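Local coordinates for amino acid adenylation domain-containing protein (Bacillus stratosphericus LAMA 585, PDB 6ULY), which probably selects a keto acid and activates it with ATP as an acyl adenylate for nonribosomal depsipeptide synthesis, at residues F73-S76 with A80-T83; T83-C88 with F93-V98; P102-M107 with I133-G138; Q44-L49 with V233-G238. All blocks are in the same frame, centred on the assembly; numbering follows the deposited sequence.

The four contacts run from the core of the adenylation domain to its surface. Interactions 1 and 2 are buried and largely apolar; they fasten helix 78-91 to strands 70-74 and 94-97, neighbours in one sheet, and they share T83. Interaction 4, also buried, adds a tyrosine hydroxyl and two helix ends, and it reaches helix 78-91 through a hydrogen bond between Q44 and T83 and through packing of L49 on V82 and W86. Interaction 3 lies nearer the surface, where a buried tyrosine gives way to an arginine and a glutamate that fall short of a salt bridge; Q74 of interaction 1 holds its Y104 hydroxyl. Its centre is about 32 Å from that of interaction 4.

Interaction 1: residues F73-S76 with A80-T83; sequences FQFS and AMVT
M81 lays its backbone, rather than its sulfur, over the ring of F75: M81 CA sits 3.8 Å from the centroid of the F75 ring and only 9° off the ring normal, a CH-pi contact. M81 CB presses on the inner end of the same ring, 3.6 Å from F75 CG, while A80 CB meets the ring on the side away from CD2, 3.8 Å from F75 CE1. The methionine chain leaves with CG anti to its own backbone N (chi1 173°), and with chi2 also extended this puts SD beside F75 CB. An oblique Met-aromatic contact results, with M81 SD 5.2 Å from the F75 centroid. F73 joins less closely: its CE2 lies 3.9 Å from M81 O, obliquely, and its CD2 4.2 Å from M81 CG. The two phenylalanines also meet, F75 CE2 standing 3.4 Å above the plane of the F73 ring, toward its rim. No hydrogen bond crosses between the segments. Strand 70-74 pairs with strand 94-97 through F73 and T96, and with strand 125-128 through Q74 and L127, while the far side of helix 78-91 turns V82 and T83 onto L49 of helix 46-62.

Interaction 2: residues T83-C88 with F93-V98; sequences TAFWAC and FVPTLV
F85 carries its ring on a bond trans to N-CA (chi1 173°), and C88 turns SG away from its carbonyl carbon, which sets C88 SG 4.0 Å from both P95 CG and F93 CB. The proline ring is central to this contact. Its CG makes the closer approach to C88 CB, at 3.5 Å, and lies 3.8 Å from F85 CD1; the F85 and P95 side chains cross at about a right angle. L97 follows two residues later, its CD2 within 4.3 Å of F85 CD1. At the other end the chain has only just left the helix, and C88 CB and F93 CB are 3.8 Å apart. There F93 N donates a weak hydrogen bond to C88 O, 2.8 Å long but bent to 128° at the hydrogen. The polar link is thus confined to the turn, and farther along only apolar groups meet. The axes of helix 83-88 and strand 94-97 approach to 8.0 Å at 148°, roughly antiparallel. Such a return from helix to strand is the second half of a beta-alpha-beta crossover, here strand 70-74, helix 78-91 and strand 94-97 in an ANL-type adenylation domain.

Interaction 3: residues P102-M107 with I133-G138; sequences PTYREM and IEEVQG
The loop between strand 94-97 and helix 109-120 is held against helix 130-137 by one inserted aromatic side chain, Y104, whose ring has the V136 backbone over one face and meets E135 CB obliquely. Y104 CB rests 3.4 Å from the backbone carbonyl E135 O, and Y104 CD2 touches E135 CB at 3.7 Å. Farther out, the ring runs alongside V136, pointing the same way. V136 CG2 makes an off-centre CH-pi contact, 4.3 Å from the Y104 centroid and 29° off the ring normal. The tyrosine takes chi1 -62°, with CG beside its backbone N, a setting that sends the ring along the helix side and its hydroxyl inward to hydrogen-bond Q74 OE1 and A101 N. The planes of the Y104 ring and the E135 carboxylate stand almost perpendicular, at 86°.

R105 borders the contact on the exposed side. Its chain bends at chi2 and brings NH1 back to 3.7 Å from E135 CG, whereas E135 OE2 stays 4.1 Å from R105 NH1, too far apart for a salt bridge, so any electrostatic attraction is probably modest. Within the loop, R105 N donates to T103 OG1 at 3.2 Å. This bond closes an ST turn, in which a serine or threonine hydroxyl accepts from the backbone N two residues ahead, here just where the chain rounds Y104.

Interaction 4: residues Q44-L49 with V233-G238; sequences QSYAQL and VNVYTG. With SO4 (sulfate ion), chain F.
Y46 packs its ring tightly against the end of helix 224-237, while two residues on in its own helix Q48 is exposed and holds a sulfate ion. On the close side, Y46 CE1 meets V235 CG2 at 3.9 Å, the two side chains crossing obliquely. G238 O comes to the edge of the ring, near its plane, 3.6 Å from Y46 CE2. With chi1 -71°, Y46 CG lies anti to the carbonyl carbon; the ring runs from there toward helix 224-237 and its hydroxyl passes N234, hydrogen-bonding beyond it to C239 and Q241. G238, at positive phi, is the C-prime residue of a Schellman motif, so the ring edge lies where helix 224-237 stops. The other side is polar. S45 and Q48 form a capping box at the start of helix 46-62: Q48 N donates to S45 OG at 2.8 Å, and S45 N returns a nearly straight bond (169°) to Q48 OE1. Q48 NE2 reaches sulfate O1 at 2.8 Å; the ion probably comes from the crystallisation liquor. Across the segments no hydrogen bond forms. Van der Waals packing therefore carries the meeting, and polar groups serve to finish each helix end and to satisfy the Y46 hydroxyl.

Interaction 1: residues F73-S76 with A80-T83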
loop_
_atom_site.group_PDB
_atom_site.type_symbol
_atom_site.label_atom_id
_atom_site.label_comp_id
_atom_site.label_asym_id
_atom_site.label_seq_id
_atom_site.Cartn_x
_atom_site.Cartn_y
_atom_site.Cartn_z
ATOM N N PHE A 73 1.602 1.169 -23.990
ATOM C CA PHE A 73 0.449 1.668 -24.727
ATOM C C PHE A 73 -0.141 2.898 -24.044
ATOM O O PHE A 73 -0.396 2.888 -22.836
ATOM C CB PHE A 73 -0.623 0.584 -24.849
ATOM C CG PHE A 73 -0.339 -0.447 -25.910
ATOM C CD1 PHE A 73 0.953 -0.670 -26.362
ATOM C CD2 PHE A 73 -1.373 -1.184 -26.464
ATOM C CE1 PHE A 73 1.206 -1.613 -27.333
ATOM C CE2 PHE A 73 -1.126 -2.128 -27.438
ATOM C CZ PHE A 73 0.163 -2.341 -27.877
ATOM N N GLN A 74 -0.380 3.949 -24.835
ATOM C CA GLN A 74 -1.014 5.190 -24.371
ATOM C C GLN A 74 -1.931 5.650 -25.503
ATOM O O GLN A 74 -1.537 6.457 -26.348
ATOM C CB GLN A 74 0.023 6.244 -24.005
ATOM C CG GLN A 74 0.710 5.994 -22.673
ATOM C CD GLN A 74 -0.208 6.249 -21.496
ATOM O OE1 GLN A 74 -0.232 7.350 -20.946
ATOM N NE2 GLN A 74 -0.975 5.235 -21.108
ATOM N N PHE A 75 -3.156 5.130 -25.509
ATOM C CA PHE A 75 -4.070 5.296 -26.627
ATOM C C PHE A 75 -5.366 5.956 -26.186
ATOM O O PHE A 75 -5.845 5.735 -25.071
ATOM C CB PHE A 75 -4.394 3.948 -27.286
ATOM C CG PHE A 75 -3.257 3.380 -28.074
ATOM C CD1 PHE A 75 -2.947 3.883 -29.326
ATOM C CD2 PHE A 75 -2.491 2.350 -27.561
ATOM C CE1 PHE A 75 -1.894 3.366 -30.052
ATOM C CE2 PHE A 75 -1.435 1.828 -28.282
ATOM C CZ PHE A 75 -1.136 2.334 -29.529
ATOM N N SER A 76 -5.910 6.784 -27.081
ATOM C CA SER A 76 -7.293 7.224 -27.015
ATOM C C SER A 76 -8.163 6.574 -28.081
ATOM O O SER A 76 -9.388 6.556 -27.930
ATOM C CB SER A 76 -7.376 8.750 -27.171
ATOM O OG SER A 76 -6.840 9.163 -28.416
ATOM N N ALA A 80 -6.507 2.325 -33.217
ATOM C CA ALA A 80 -5.052 2.287 -33.133
ATOM C C ALA A 80 -4.577 1.301 -32.069
ATOM O O ALA A 80 -3.550 0.637 -32.251
ATOM C CB ALA A 80 -4.513 3.689 -32.848
ATOM N N MET A 81 -5.305 1.187 -30.952
ATOM C CA MET A 81 -4.851 0.328 -29.860
ATOM C C MET A 81 -5.017 -1.146 -30.208
ATOM O O MET A 81 -4.099 -1.950 -30.001
ATOM C CB MET A 81 -5.610 0.655 -28.574
ATOM C CG MET A 81 -5.319 -0.314 -27.427
ATOM S SD MET A 81 -5.606 0.414 -25.800
ATOM C CE MET A 81 -7.241 1.113 -26.006
ATOM N N VAL A 82 -6.196 -1.523 -30.711
ATOM C CA VAL A 82 -6.417 -2.891 -31.178
ATOM C C VAL A 82 -5.351 -3.278 -32.195
ATOM O O VAL A 82 -4.776 -4.370 -32.141
ATOM C CB VAL A 82 -7.831 -3.030 -31.772
ATOM C CG1 VAL A 82 -7.961 -4.334 -32.541
ATOM C CG2 VAL A 82 -8.883 -2.948 -30.682
ATOM N N THR A 83 -5.080 -2.386 -33.149
ATOM C CA THR A 83 -4.086 -2.682 -34.175
ATOM C C THR A 83 -2.693 -2.779 -33.574
ATOM O O THR A 83 -1.914 -3.672 -33.929
ATOM C CB THR A 83 -4.120 -1.606 -35.266
ATOM O OG1 THR A 83 -5.426 -1.559 -35.846
ATOM C CG2 THR A 83 -3.098 -1.893 -36.357
#

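Interaction 2: residues T83-C88 with F93-V98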
loop_
_atom_site.group_PDB
_atom_site.type_symbol
_atom_site.label_atom_id
_atom_site.label_comp_id
_atom_site.label_asym_id
_atom_site.label_seq_id
_atom_site.Cartn_x
_atom_site.Cartn_y
_atom_site.Cartn_z
ATOM N N THR A 83 -5.080 -2.386 -33.149
ATOM C CA THR A 83 -4.086 -2.682 -34.175
ATOM C C THR A 83 -2.693 -2.779 -33.574
ATOM O O THR A 83 -1.914 -3.672 -33.929
ATOM C CB THR A 83 -4.120 -1.606 -35.266
ATOM O OG1 THR A 83 -5.426 -1.559 -35.846
ATOM C CG2 THR A 83 -3.098 -1.893 -36.357
ATOM N N ALA A 84 -2.361 -1.857 -32.669
ATOM C CA ALA A 84 -1.055 -1.886 -32.022
ATOM C C ALA A 84 -0.882 -3.148 -31.188
ATOM O O ALA A 84 0.216 -3.712 -31.122
ATOM C CB ALA A 84 -0.880 -0.641 -31.154
ATOM N N PHE A 85 -1.953 -3.600 -30.536
ATOM C CA PHE A 85 -1.872 -4.810 -29.726
ATOM C C PHE A 85 -1.504 -6.015 -30.577
ATOM O O PHE A 85 -0.657 -6.829 -30.190
ATOM C CB PHE A 85 -3.203 -5.046 -29.019
ATOM C CG PHE A 85 -3.275 -6.350 -28.283
ATOM C CD1 PHE A 85 -2.817 -6.450 -26.978
ATOM C CD2 PHE A 85 -3.810 -7.476 -28.888
ATOM C CE1 PHE A 85 -2.887 -7.649 -26.295
ATOM C CE2 PHE A 85 -3.882 -8.679 -28.210
ATOM C CZ PHE A 85 -3.418 -8.764 -26.910
ATOM N N TRP A 86 -2.127 -6.146 -31.746
ATOM C CA TRP A 86 -1.882 -7.318 -32.572
ATOM C C TRP A 86 -0.558 -7.226 -33.314
ATOM O O TRP A 86 0.095 -8.253 -33.529
ATOM C CB TRP A 86 -3.047 -7.512 -33.529
ATOM C CG TRP A 86 -4.251 -8.037 -32.818
ATOM C CD1 TRP A 86 -5.375 -7.346 -32.485
ATOM C CD2 TRP A 86 -4.437 -9.369 -32.330
ATOM N NE1 TRP A 86 -6.258 -8.169 -31.830
ATOM C CE2 TRP A 86 -5.705 -9.417 -31.721
ATOM C CE3 TRP A 86 -3.658 -10.529 -32.356
ATOM C CZ2 TRP A 86 -6.212 -10.577 -31.144
ATOM C CZ3 TRP A 86 -4.163 -11.678 -31.784
ATOM C CH2 TRP A 86 -5.428 -11.695 -31.188
ATOM N N ALA A 87 -0.125 -6.019 -33.681
ATOM C CA ALA A 87 1.238 -5.865 -34.173
ATOM C C ALA A 87 2.236 -6.420 -33.162
ATOM O O ALA A 87 3.166 -7.152 -33.523
ATOM C CB ALA A 87 1.526 -4.394 -34.468
ATOM N N CYS A 88 2.043 -6.096 -31.880
ATOM C CA CYS A 88 2.927 -6.610 -30.840
ATOM C C CYS A 88 2.831 -8.127 -30.730
ATOM O O CYS A 88 3.850 -8.815 -30.604
ATOM C CB CYS A 88 2.584 -5.953 -29.502
ATOM S SG CYS A 88 2.998 -4.200 -29.396
ATOM N N PHE A 93 6.325 -8.839 -29.261
ATOM C CA PHE A 93 6.439 -7.743 -28.321
ATOM C C PHE A 93 5.345 -7.876 -27.273
ATOM O O PHE A 93 4.282 -8.452 -27.529
ATOM C CB PHE A 93 6.324 -6.405 -29.047
ATOM C CG PHE A 93 7.111 -6.342 -30.330
ATOM C CD1 PHE A 93 8.387 -6.876 -30.402
ATOM C CD2 PHE A 93 6.566 -5.767 -31.469
ATOM C CE1 PHE A 93 9.110 -6.827 -31.577
ATOM C CE2 PHE A 93 7.285 -5.715 -32.647
ATOM C CZ PHE A 93 8.557 -6.246 -32.704
ATOM N N VAL A 94 5.621 -7.347 -26.086
ATOM C CA VAL A 94 4.716 -7.471 -24.946
ATOM C C VAL A 94 4.044 -6.128 -24.680
ATOM O O VAL A 94 4.675 -5.219 -24.115
ATOM C CB VAL A 94 5.464 -7.952 -23.691
ATOM C CG1 VAL A 94 4.480 -8.282 -22.593
ATOM C CG2 VAL A 94 6.324 -9.161 -24.008
ATOM N N PRO A 95 2.778 -5.954 -25.043
ATOM C CA PRO A 95 2.098 -4.694 -24.734
ATOM C C PRO A 95 1.924 -4.508 -23.240
ATOM O O PRO A 95 1.708 -5.462 -22.491
ATOM C CB PRO A 95 0.737 -4.840 -25.424
ATOM C CG PRO A 95 0.916 -5.922 -26.418
ATOM C CD PRO A 95 1.911 -6.857 -25.815
ATOM N N THR A 96 1.995 -3.254 -22.817
ATOM C CA THR A 96 1.675 -2.854 -21.452
ATOM C C THR A 96 0.364 -2.079 -21.506
ATOM O O THR A 96 0.340 -0.905 -21.885
ATOM C CB THR A 96 2.799 -2.019 -20.855
ATOM O OG1 THR A 96 4.037 -2.727 -20.997
ATOM C CG2 THR A 96 2.528 -1.741 -19.389
ATOM N N LEU A 97 -0.724 -2.741 -21.126
ATOM C CA LEU A 97 -2.054 -2.151 -21.204
ATOM C C LEU A 97 -2.269 -1.252 -19.994
ATOM O O LEU A 97 -2.374 -1.737 -18.862
ATOM C CB LEU A 97 -3.113 -3.247 -21.274
ATOM C CG LEU A 97 -2.868 -4.348 -22.312
ATOM C CD1 LEU A 97 -4.065 -5.281 -22.384
ATOM C CD2 LEU A 97 -2.569 -3.752 -23.673
ATOM N N VAL A 98 -2.326 0.057 -20.228
ATOM C CA VAL A 98 -2.625 1.028 -19.180
ATOM C C VAL A 98 -3.295 2.233 -19.821
ATOM O O VAL A 98 -2.873 2.711 -20.880
ATOM C CB VAL A 98 -1.355 1.437 -18.400
ATOM C CG1 VAL A 98 -0.305 2.007 -19.335
ATOM C CG2 VAL A 98 -1.703 2.435 -17.296
#

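Interaction 3: residues P102-M107 with I133-G138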
loop_
_atom_site.group_PDB
_atom_site.type_symbol
_atom_site.label_atom_id
_atom_site.label_comp_id
_atom_site.label_asym_id
_atom_site.label_seq_id
_atom_site.Cartn_x
_atom_site.Cartn_y
_atom_site.Cartn_z
ATOM N N PRO A 102 -5.450 11.399 -17.554
ATOM C CA PRO A 102 -6.426 12.465 -17.840
ATOM C C PRO A 102 -5.779 13.732 -18.367
ATOM O O PRO A 102 -6.409 14.469 -19.136
ATOM C CB PRO A 102 -7.107 12.692 -16.484
ATOM C CG PRO A 102 -6.132 12.174 -15.468
ATOM C CD PRO A 102 -5.436 11.024 -16.129
ATOM N N THR A 103 -4.536 14.008 -17.973
ATOM C CA THR A 103 -3.778 15.126 -18.513
ATOM C C THR A 103 -2.292 14.827 -18.373
ATOM O O THR A 103 -1.872 14.090 -17.477
ATOM C CB THR A 103 -4.114 16.449 -17.809
ATOM O OG1 THR A 103 -3.296 17.497 -18.344
ATOM C CG2 THR A 103 -3.880 16.345 -16.303
ATOM N N TYR A 104 -1.503 15.409 -19.276
ATOM C CA TYR A 104 -0.053 15.271 -19.267
ATOM C C TYR A 104 0.651 16.598 -19.009
ATOM O O TYR A 104 1.867 16.694 -19.216
ATOM C CB TYR A 104 0.425 14.681 -20.597
ATOM C CG TYR A 104 -0.107 13.295 -20.888
ATOM C CD1 TYR A 104 0.681 12.170 -20.678
ATOM C CD2 TYR A 104 -1.397 13.112 -21.371
ATOM C CE1 TYR A 104 0.200 10.901 -20.944
ATOM C CE2 TYR A 104 -1.887 11.847 -21.638
ATOM C CZ TYR A 104 -1.084 10.746 -21.423
ATOM O OH TYR A 104 -1.564 9.484 -21.687
ATOM N N ARG A 105 -0.079 17.623 -18.565
ATOM C CA ARG A 105 0.503 18.938 -18.337
ATOM C C ARG A 105 1.067 19.119 -16.933
ATOM O O ARG A 105 1.825 20.069 -16.709
ATOM C CB ARG A 105 -0.541 20.031 -18.594
ATOM C CG ARG A 105 -0.448 20.694 -19.966
ATOM C CD ARG A 105 -1.226 19.936 -21.032
ATOM N NE ARG A 105 -1.371 20.725 -22.254
ATOM C CZ ARG A 105 -2.089 20.351 -23.310
ATOM N NH1 ARG A 105 -2.734 19.194 -23.301
ATOM N NH2 ARG A 105 -2.161 21.138 -24.375
ATOM N N GLU A 106 0.719 18.249 -15.985
ATOM C CA GLU A 106 1.212 18.369 -14.620
ATOM C C GLU A 106 1.463 16.984 -14.041
ATOM O O GLU A 106 0.965 15.974 -14.544
ATOM C CB GLU A 106 0.230 19.135 -13.727
ATOM C CG GLU A 106 -1.002 19.625 -14.456
ATOM C CD GLU A 106 -2.252 19.497 -13.617
ATOM O OE1 GLU A 106 -2.779 20.534 -13.163
ATOM O OE2 GLU A 106 -2.700 18.350 -13.403
ATOM N N MET A 107 2.235 16.955 -12.955
ATOM C CA MET A 107 2.688 15.704 -12.346
ATOM C C MET A 107 1.636 15.195 -11.358
ATOM O O MET A 107 1.827 15.171 -10.141
ATOM C CB MET A 107 4.034 15.913 -11.664
ATOM C CG MET A 107 4.740 14.635 -11.257
ATOM S SD MET A 107 5.486 13.783 -12.659
ATOM C CE MET A 107 6.183 12.339 -11.856
ATOM N N ILE A 133 0.091 12.109 -29.114
ATOM C CA ILE A 133 1.550 12.052 -29.128
ATOM C C ILE A 133 2.153 13.357 -28.631
ATOM O O ILE A 133 3.201 13.354 -27.975
ATOM C CB ILE A 133 2.065 11.691 -30.536
ATOM C CG1 ILE A 133 3.581 11.478 -30.499
ATOM C CG2 ILE A 133 1.696 12.777 -31.535
ATOM C CD1 ILE A 133 4.150 10.873 -31.761
ATOM N N GLU A 134 1.509 14.489 -28.919
ATOM C CA GLU A 134 2.004 15.763 -28.408
ATOM C C GLU A 134 1.967 15.785 -26.884
ATOM O O GLU A 134 2.962 16.123 -26.230
ATOM C CB GLU A 134 1.181 16.913 -28.987
ATOM N N GLU A 135 0.823 15.422 -26.301
ATOM C CA GLU A 135 0.715 15.347 -24.847
ATOM C C GLU A 135 1.721 14.357 -24.272
ATOM O O GLU A 135 2.479 14.686 -23.352
ATOM C CB GLU A 135 -0.709 14.951 -24.453
ATOM C CG GLU A 135 -1.776 15.951 -24.878
ATOM C CD GLU A 135 -3.184 15.383 -24.791
ATOM O OE1 GLU A 135 -3.790 15.134 -25.856
ATOM O OE2 GLU A 135 -3.678 15.179 -23.660
ATOM N N VAL A 136 1.737 13.132 -24.801
ATOM C CA VAL A 136 2.612 12.098 -24.252
ATOM C C VAL A 136 4.070 12.524 -24.324
ATOM O O VAL A 136 4.872 12.172 -23.450
ATOM C CB VAL A 136 2.381 10.762 -24.985
ATOM C CG1 VAL A 136 3.438 9.751 -24.588
ATOM C CG2 VAL A 136 0.988 10.226 -24.690
ATOM N N GLN A 137 4.448 13.275 -25.363
ATOM C CA GLN A 137 5.824 13.745 -25.465
ATOM C C GLN A 137 6.178 14.720 -24.351
ATOM O O GLN A 137 7.360 14.865 -24.023
ATOM C CB GLN A 137 6.061 14.399 -26.830
ATOM C CG GLN A 137 6.277 13.397 -27.961
ATOM C CD GLN A 137 6.348 14.051 -29.333
ATOM O OE1 GLN A 137 5.816 15.141 -29.547
ATOM N NE2 GLN A 137 7.008 13.381 -30.274
ATOM N N GLY A 138 5.182 15.383 -23.759
ATOM C CA GLY A 138 5.447 16.291 -22.659
ATOM C C GLY A 138 6.018 15.612 -21.433
ATOM O O GLY A 138 6.620 16.282 -20.588
#

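Interaction 4: residues Q44-L49 with V233-G238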
loop_
_atom_site.group_PDB
_atom_site.type_symbol
_atom_site.label_atom_id
_atom_site.label_comp_id
_atom_site.label_asym_id
_atom_site.label_seq_id
_atom_site.Cartn_x
_atom_site.Cartn_y
_atom_site.Cartn_z
ATOM N N GLN A 44 -13.193 -2.656 -39.704
ATOM C CA GLN A 44 -11.876 -3.276 -39.841
ATOM C C GLN A 44 -12.084 -4.775 -39.667
ATOM O O GLN A 44 -12.134 -5.266 -38.535
ATOM C CB GLN A 44 -10.891 -2.729 -38.818
ATOM C CG GLN A 44 -9.468 -3.266 -38.955
ATOM C CD GLN A 44 -8.629 -3.013 -37.708
ATOM O OE1 GLN A 44 -9.127 -3.107 -36.589
ATOM N NE2 GLN A 44 -7.354 -2.684 -37.899
ATOM N N SER A 45 -12.221 -5.486 -40.783
ATOM C CA SER A 45 -12.391 -6.928 -40.719
ATOM C C SER A 45 -11.203 -7.565 -40.005
ATOM O O SER A 45 -10.118 -6.985 -39.899
ATOM C CB SER A 45 -12.526 -7.517 -42.121
ATOM O OG SER A 45 -11.304 -7.407 -42.829
ATOM N N TYR A 46 -11.414 -8.789 -39.515
ATOM C CA TYR A 46 -10.302 -9.525 -38.923
ATOM C C TYR A 46 -9.185 -9.733 -39.935
ATOM O O TYR A 46 -8.006 -9.775 -39.559
ATOM C CB TYR A 46 -10.794 -10.858 -38.363
ATOM C CG TYR A 46 -11.653 -10.704 -37.124
ATOM C CD1 TYR A 46 -11.247 -9.891 -36.065
ATOM C CD2 TYR A 46 -12.872 -11.358 -37.016
ATOM C CE1 TYR A 46 -12.030 -9.743 -34.934
ATOM C CE2 TYR A 46 -13.662 -11.213 -35.894
ATOM C CZ TYR A 46 -13.234 -10.406 -34.853
ATOM O OH TYR A 46 -14.013 -10.256 -33.729
ATOM N N ALA A 47 -9.532 -9.846 -41.222
ATOM C CA ALA A 47 -8.515 -9.904 -42.266
ATOM C C ALA A 47 -7.785 -8.574 -42.392
ATOM O O ALA A 47 -6.557 -8.543 -42.524
ATOM C CB ALA A 47 -9.156 -10.292 -43.602
ATOM N N GLN A 48 -8.523 -7.463 -42.354
ATOM C CA GLN A 48 -7.882 -6.152 -42.376
ATOM C C GLN A 48 -7.030 -5.938 -41.131
ATOM O O GLN A 48 -5.917 -5.401 -41.214
ATOM C CB GLN A 48 -8.940 -5.054 -42.501
ATOM C CG GLN A 48 -9.611 -4.972 -43.871
ATOM C CD GLN A 48 -10.628 -3.853 -43.951
ATOM O OE1 GLN A 48 -11.768 -3.999 -43.509
ATOM N NE2 GLN A 48 -10.217 -2.722 -44.510
ATOM N N LEU A 49 -7.531 -6.357 -39.967
ATOM C CA LEU A 49 -6.751 -6.218 -38.740
ATOM C C LEU A 49 -5.400 -6.909 -38.869
ATOM O O LEU A 49 -4.367 -6.348 -38.483
ATOM C CB LEU A 49 -7.540 -6.779 -37.557
ATOM C CG LEU A 49 -6.821 -6.854 -36.207
ATOM C CD1 LEU A 49 -6.320 -5.483 -35.757
ATOM C CD2 LEU A 49 -7.745 -7.455 -35.159
ATOM N N VAL A 233 -11.954 -12.815 -26.390
ATOM C CA VAL A 233 -13.033 -13.786 -26.546
ATOM C C VAL A 233 -13.680 -13.633 -27.916
ATOM O O VAL A 233 -14.033 -14.623 -28.569
ATOM C CB VAL A 233 -14.066 -13.626 -25.417
ATOM C CG1 VAL A 233 -15.397 -14.247 -25.821
ATOM C CG2 VAL A 233 -13.554 -14.255 -24.133
ATOM N N ASN A 234 -13.840 -12.389 -28.375
ATOM C CA ASN A 234 -14.504 -12.146 -29.649
ATOM C C ASN A 234 -13.646 -12.619 -30.817
ATOM O O ASN A 234 -14.143 -13.279 -31.734
ATOM C CB ASN A 234 -14.835 -10.659 -29.789
ATOM C CG ASN A 234 -15.891 -10.201 -28.807
ATOM O OD1 ASN A 234 -16.790 -10.959 -28.439
ATOM N ND2 ASN A 234 -15.786 -8.952 -28.371
ATOM N N VAL A 235 -12.352 -12.287 -30.804
ATOM C CA VAL A 235 -11.465 -12.746 -31.870
ATOM C C VAL A 235 -11.364 -14.267 -31.860
ATOM O O VAL A 235 -11.332 -14.909 -32.918
ATOM C CB VAL A 235 -10.078 -12.087 -31.740
ATOM C CG1 VAL A 235 -9.207 -12.432 -32.942
ATOM C CG2 VAL A 235 -10.210 -10.578 -31.608
ATOM N N TYR A 236 -11.319 -14.870 -30.666
ATOM C CA TYR A 236 -11.212 -16.324 -30.567
ATOM C C TYR A 236 -12.435 -17.011 -31.164
ATOM O O TYR A 236 -12.311 -18.022 -31.869
ATOM C CB TYR A 236 -11.037 -16.740 -29.106
ATOM C CG TYR A 236 -10.931 -18.237 -28.917
ATOM C CD1 TYR A 236 -12.056 -19.005 -28.633
ATOM C CD2 TYR A 236 -9.704 -18.885 -29.025
ATOM C CE1 TYR A 236 -11.961 -20.380 -28.461
ATOM C CE2 TYR A 236 -9.599 -20.256 -28.850
ATOM C CZ TYR A 236 -10.728 -20.997 -28.569
ATOM O OH TYR A 236 -10.623 -22.360 -28.399
ATOM N N THR A 237 -13.629 -16.505 -30.858
ATOM C CA THR A 237 -14.834 -16.997 -31.508
ATOM C C THR A 237 -14.982 -16.470 -32.928
ATOM O O THR A 237 -15.835 -16.968 -33.669
ATOM C CB THR A 237 -16.077 -16.618 -30.696
ATOM O OG1 THR A 237 -16.227 -15.191 -30.671
ATOM C CG2 THR A 237 -15.966 -17.152 -29.264
ATOM N N GLY A 238 -14.172 -15.492 -33.325
ATOM C CA GLY A 238 -14.296 -14.901 -34.642
ATOM C C GLY A 238 -15.593 -14.160 -34.880
ATOM O O GLY A 238 -15.958 -13.928 -36.037
HETATM S S SO4 F . -7.302 -1.642 -47.177
HETATM O O1 SO4 F . -8.079 -2.420 -46.256
HETATM O O2 SO4 F . -6.228 -0.998 -46.476
HETATM O O3 SO4 F . -6.762 -2.500 -48.192
HETATM O O4 SO4 F . -8.138 -0.651 -47.787
#